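Local coordinates for aspartate aminotransferase, mitochondrial (Trypanosoma brucei brucei, PDB 4W5K), which probably transfers the amino group of L-aspartate to 2-oxoglutarate, working as a homodimer with pyridoxal 5'-phosphate as its cofactor, at residues N119-P124 and A138-T143; G159-L164 and R193-V198. The protein carries 1 engineered substitution. All coordinates share one frame; numbering follows the deposited sequence. Where two conformers were deposited one is given.

Interaction 1 (N119-P124 and A138-T143)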
# COMPACT_ATOMS: atom_id res chain seq x y z
N ASN A 119 -2.78 -12.55 -21.91
CA ASN A 119 -3.39 -11.25 -22.20
C ASN A 119 -4.91 -11.18 -21.99
O ASN A 119 -5.53 -10.16 -22.28
CB ASN A 119 -3.06 -10.84 -23.63
CG ASN A 119 -3.42 -11.90 -24.63
OD1 ASN A 119 -4.29 -12.74 -24.38
ND2 ASN A 119 -2.74 -11.89 -25.77
N ARG A 120 -5.49 -12.25 -21.42
CA ARG A 120 -6.93 -12.33 -21.18
C ARG A 120 -7.17 -13.05 -19.84
O ARG A 120 -6.37 -13.90 -19.45
CB ARG A 120 -7.62 -13.06 -22.34
CG ARG A 120 -9.11 -13.04 -22.25
CD ARG A 120 -9.77 -13.99 -23.26
NE ARG A 120 -9.57 -13.59 -24.65
CZ ARG A 120 -10.52 -13.65 -25.58
NH1 ARG A 120 -11.74 -14.08 -25.25
NH2 ARG A 120 -10.27 -13.29 -26.83
N ILE A 121 -8.22 -12.66 -19.12
CA ILE A 121 -8.60 -13.36 -17.89
C ILE A 121 -10.13 -13.43 -17.89
O ILE A 121 -10.81 -12.48 -18.29
CB ILE A 121 -8.05 -12.68 -16.62
CG1 ILE A 121 -8.44 -13.46 -15.36
CG2 ILE A 121 -8.50 -11.23 -16.54
CD1 ILE A 121 -7.71 -12.96 -14.07
N TYR A 122 -10.66 -14.60 -17.53
CA TYR A 122 -12.11 -14.82 -17.57
C TYR A 122 -12.68 -14.62 -16.18
O TYR A 122 -12.15 -15.16 -15.21
CB TYR A 122 -12.43 -16.23 -18.06
CG TYR A 122 -12.26 -16.44 -19.54
CD1 TYR A 122 -10.99 -16.56 -20.08
CD2 TYR A 122 -13.36 -16.52 -20.39
CE1 TYR A 122 -10.83 -16.77 -21.46
CE2 TYR A 122 -13.20 -16.71 -21.75
CZ TYR A 122 -11.94 -16.84 -22.27
OH TYR A 122 -11.78 -17.04 -23.64
N GLY A 123 -13.77 -13.85 -16.07
CA GLY A 123 -14.39 -13.61 -14.77
C GLY A 123 -15.90 -13.80 -14.91
O GLY A 123 -16.42 -13.85 -16.02
N PRO A 124 -16.61 -13.89 -13.77
CA PRO A 124 -18.06 -14.10 -13.90
C PRO A 124 -18.73 -12.90 -14.58
O PRO A 124 -18.28 -11.75 -14.40
CB PRO A 124 -18.54 -14.25 -12.43
CG PRO A 124 -17.46 -13.60 -11.59
CD PRO A 124 -16.15 -13.78 -12.37
N ALA A 138 -2.63 -4.67 -15.30
CA ALA A 138 -1.68 -5.79 -15.36
C ALA A 138 -1.52 -6.37 -16.76
O ALA A 138 -0.83 -7.38 -16.93
CB ALA A 138 -2.10 -6.89 -14.41
N GLY A 139 -2.22 -5.80 -17.75
CA GLY A 139 -2.03 -6.17 -19.15
C GLY A 139 -3.02 -7.19 -19.66
O GLY A 139 -2.81 -7.81 -20.70
N MET A 140 -4.10 -7.39 -18.92
CA MET A 140 -5.08 -8.41 -19.34
C MET A 140 -6.49 -7.88 -19.44
O MET A 140 -6.97 -7.17 -18.55
CB MET A 140 -5.05 -9.60 -18.37
CG MET A 140 -3.70 -10.34 -18.35
SD MET A 140 -3.57 -11.25 -16.80
CE MET A 140 -4.60 -12.66 -17.17
N GLU A 141 -7.17 -8.30 -20.51
CA GLU A 141 -8.58 -8.03 -20.70
C GLU A 141 -9.48 -9.01 -19.96
O GLU A 141 -9.43 -10.21 -20.19
CB GLU A 141 -8.90 -8.07 -22.20
CG GLU A 141 -10.32 -7.67 -22.51
CD GLU A 141 -10.67 -7.89 -23.96
OE1 GLU A 141 -9.79 -8.35 -24.72
OE2 GLU A 141 -11.83 -7.61 -24.33
N LEU A 142 -10.29 -8.50 -19.04
CA LEU A 142 -11.29 -9.32 -18.35
C LEU A 142 -12.45 -9.62 -19.28
O LEU A 142 -13.04 -8.71 -19.87
CB LEU A 142 -11.77 -8.61 -17.09
CG LEU A 142 -12.78 -9.34 -16.21
CD1 LEU A 142 -12.17 -10.55 -15.54
CD2 LEU A 142 -13.27 -8.36 -15.13
N THR A 143 -12.76 -10.90 -19.44
CA THR A 143 -13.81 -11.31 -20.35
C THR A 143 -14.77 -12.26 -19.62
O THR A 143 -14.36 -13.05 -18.78
CB THR A 143 -13.22 -11.97 -21.60
OG1 THR A 143 -14.22 -12.08 -22.62
CG2 THR A 143 -12.64 -13.33 -21.29
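Thr-143, Ile-121 and Met-140 bury the most surface where two neighbouring parallel strands, 120-124 and 141-143, run side by side with bridges pairing Arg-120 with Glu-141, Ile-121 with Leu-142 and Tyr-122 with Thr-143. The hydroxyl of Thr-143 lies anti to the backbone N (chi1 -166°), which puts CG2 in the crowded position between N and the carbonyl carbon and lays that methyl over the middle of the Tyr-122 ring. This is a CH-pi contact, with CG2 3.4 Å from the ring centroid and 12° off its normal. The same methyl meets Arg-120 CD at 3.5 Å, so it touches both the aromatic face and the aliphatic stem of Arg-120, which lie roughly at right angles around it. Ile-121 faces the other side of the sheet; its CG2 approaches Leu-142 CD1 at 3.9 Å, and its backbone is gripped at both polar atoms. Ile-121 N donates to Glu-141 O at 2.9 Å, while Ile-121 O receives Thr-143 N at 2.8 Å, nearly along the C=O axis. Hydrogen bonds from Glu-141 N to Asn-119 O and from Gly-123 N to Thr-143 O continue the ladder in both directions. Met-140, just before its strand, bends at chi3 (78°) and brings CE to 3.5 Å from Ile-121 CB, tighter than usual carbon contact. Gly-139 ends the preceding helix in a Schellman motif. The pairing closes the beta-alpha-beta unit of strand 120-124, helix 129-137 and strand 141-149: Phe-135 of that helix meets Ile-121, His-131 and Glu-132 meet Leu-142, and strand 172-176 hydrogen-bonds to Tyr-122 on the far edge of strand 120-124.

Interaction 2 (G159-L164 and R193-V198). With MLT (D-malate), chain D.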
# COMPACT_ATOMS: atom_id res chain seq x y z
N GLY A 159 -24.20 -23.02 -17.85
CA GLY A 159 -23.58 -21.96 -18.64
C GLY A 159 -22.13 -21.75 -18.25
O GLY A 159 -21.27 -21.60 -19.12
N MET A 160 -21.88 -21.69 -16.95
CA MET A 160 -20.51 -21.58 -16.44
C MET A 160 -19.61 -22.70 -16.97
O MET A 160 -18.52 -22.45 -17.51
CB MET A 160 -20.50 -21.59 -14.93
CG MET A 160 -19.11 -21.43 -14.34
SD MET A 160 -19.27 -21.27 -12.55
CE MET A 160 -17.56 -20.99 -12.09
N LEU A 161 -20.09 -23.94 -16.81
CA LEU A 161 -19.32 -25.10 -17.24
C LEU A 161 -19.04 -25.06 -18.75
O LEU A 161 -17.90 -25.31 -19.17
CB LEU A 161 -20.04 -26.40 -16.88
CG LEU A 161 -20.20 -26.69 -15.39
CD1 LEU A 161 -21.03 -27.95 -15.19
CD2 LEU A 161 -18.85 -26.83 -14.71
N GLU A 162 -20.03 -24.69 -19.56
CA GLU A 162 -19.83 -24.65 -21.01
C GLU A 162 -18.84 -23.56 -21.40
O GLU A 162 -18.03 -23.75 -22.30
CB GLU A 162 -21.15 -24.42 -21.76
CG GLU A 162 -20.99 -24.67 -23.25
CD GLU A 162 -22.07 -24.03 -24.11
OE1 GLU A 162 -23.03 -23.46 -23.55
OE2 GLU A 162 -21.96 -24.12 -25.35
N CYS A 163 -18.93 -22.41 -20.75
CA CYS A 163 -18.00 -21.32 -21.03
C CYS A 163 -16.57 -21.75 -20.70
O CYS A 163 -15.64 -21.48 -21.47
CB CYS A 163 -18.37 -20.05 -20.25
SG CYS A 163 -19.80 -19.19 -20.96
N LEU A 164 -16.39 -22.40 -19.55
CA LEU A 164 -15.04 -22.83 -19.15
C LEU A 164 -14.54 -23.91 -20.11
O LEU A 164 -13.36 -23.94 -20.44
CB LEU A 164 -15.01 -23.33 -17.70
CG LEU A 164 -15.31 -22.26 -16.63
CD1 LEU A 164 -15.15 -22.81 -15.20
CD2 LEU A 164 -14.47 -21.03 -16.81
N ARG A 193 -17.01 -28.94 -7.52
CA ARG A 193 -16.30 -30.14 -7.94
C ARG A 193 -16.40 -30.27 -9.46
O ARG A 193 -15.42 -30.61 -10.12
CB ARG A 193 -16.84 -31.39 -7.23
CG ARG A 193 -16.19 -31.58 -5.86
CD ARG A 193 -16.65 -32.85 -5.16
NE ARG A 193 -17.94 -32.66 -4.51
CZ ARG A 193 -18.10 -32.26 -3.25
NH1 ARG A 193 -19.34 -32.12 -2.75
NH2 ARG A 193 -17.05 -32.00 -2.49
N GLN A 194 -17.58 -29.96 -10.02
CA GLN A 194 -17.69 -30.00 -11.48
C GLN A 194 -16.83 -28.92 -12.16
O GLN A 194 -16.19 -29.20 -13.20
CB GLN A 194 -19.13 -29.82 -11.94
CG GLN A 194 -20.07 -30.90 -11.44
CD GLN A 194 -21.38 -30.87 -12.18
OE1 GLN A 194 -22.41 -30.47 -11.64
NE2 GLN A 194 -21.35 -31.30 -13.44
N VAL A 195 -16.85 -27.71 -11.59
CA VAL A 195 -16.07 -26.57 -12.12
C VAL A 195 -14.57 -26.88 -12.16
O VAL A 195 -13.89 -26.67 -13.17
CB VAL A 195 -16.31 -25.29 -11.28
CG1 VAL A 195 -15.28 -24.20 -11.60
CG2 VAL A 195 -17.72 -24.76 -11.49
N CYS A 196 -14.07 -27.41 -11.05
CA CYS A 196 -12.66 -27.72 -10.95
C CYS A 196 -12.25 -28.83 -11.91
O CYS A 196 -11.14 -28.81 -12.44
CB CYS A 196 -12.31 -28.09 -9.51
SG CYS A 196 -12.51 -26.68 -8.35
N ASP A 197 -13.14 -29.80 -12.18
CA ASP A 197 -12.82 -30.83 -13.16
C ASP A 197 -12.60 -30.21 -14.54
O ASP A 197 -11.72 -30.65 -15.29
CB ASP A 197 -13.91 -31.91 -13.24
CG ASP A 197 -13.83 -32.91 -12.09
OD1 ASP A 197 -12.78 -32.95 -11.41
OD2 ASP A 197 -14.81 -33.65 -11.85
N VAL A 198 -13.39 -29.21 -14.89
CA VAL A 198 -13.23 -28.57 -16.20
C VAL A 198 -11.91 -27.80 -16.24
O VAL A 198 -11.16 -27.89 -17.21
CB VAL A 198 -14.39 -27.62 -16.53
CG1 VAL A 198 -14.19 -27.01 -17.91
CG2 VAL A 198 -15.75 -28.36 -16.47
C1 MLT D . -16.19 -31.46 0.63
O1 MLT D . -17.04 -30.98 -0.17
O2 MLT D . -15.53 -32.49 0.33
C2 MLT D . -15.96 -30.77 1.96
O3 MLT D . -16.78 -29.64 1.94
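Two nearly parallel helices of the alpha/beta PLP-dependent aminotransferase fold pack here through a small apolar seam, and the second of them carries a ligand-binding arginine on another side. Helices 157-166 and 189-201 precede strands 172-176 and 205-210 of the mixed sheet, which lie next to each other. Their short segments run in the same direction, with axes 9° apart in angle and 9.8 Å apart at closest approach. No hydrogen bond crosses between them, and the 314 Å² buried comes mainly from Leu-161, Val-195, Val-198 and Leu-164. Leu-161 has CG anti to the carbonyl carbon (chi1 -65°), and its CD2 reaches over the backbone of the other helix to lie 3.8 Å from Val-195 CA. The same methyl also meets Val-198 CG2 at 3.9 Å, one turn further on. CD1, the other branch, touches the amide end of Gln-194 at the exposed margin. Leu-164, about one turn after Leu-161, points toward the other helix: its CB packs on Val-198 CG1 at 3.8 Å, and its CD1 meets Val-195 CG1. Met-160 is fully extended, and only its tip takes part, SD and CE crossing Val-195 at about a right angle with CE 3.8 Å from CG2. Tyr-145 and Tyr-147 of strand 141-149 also touch Met-160, joining the seam to the sheet. Arg-193 plays no part in the seam. Asp-190 forms a salt bridge with its NH1, a second-shell contact that would help to orient the guanidinium toward the ligand, and the bound D-malate is also hydrogen-bonded to His-189 ND1. The guanidinium meets the ligand edge-on, Arg-193 NH2 donating to malate O1 over a short 2.5 Å with an N-H...O angle of 165°.

Interaction 1 closes before interaction 2 opens along the chain, and their centres lie 18 Å apart; nearest atoms are about 5 Å apart, without touching. Both belong to the region built on the eight-stranded mixed sheet. Interaction 1 pairs two of its strands, whereas interaction 2 joins two helices that lie against it. Strand 141-149 links them: Gly-123 hydrogen-bonds to its Tyr-145, whose side chain touches Tyr-122 and Pro-124 and also Met-160 and Cys-163. Strand 172-176, which borders strand 120-124, comes between the two helices in sequence. Strand pairing and helix packing are thus joined through strand 141-149, in the same domain whose helix 189-201 holds the malate-binding His-189 and Arg-193.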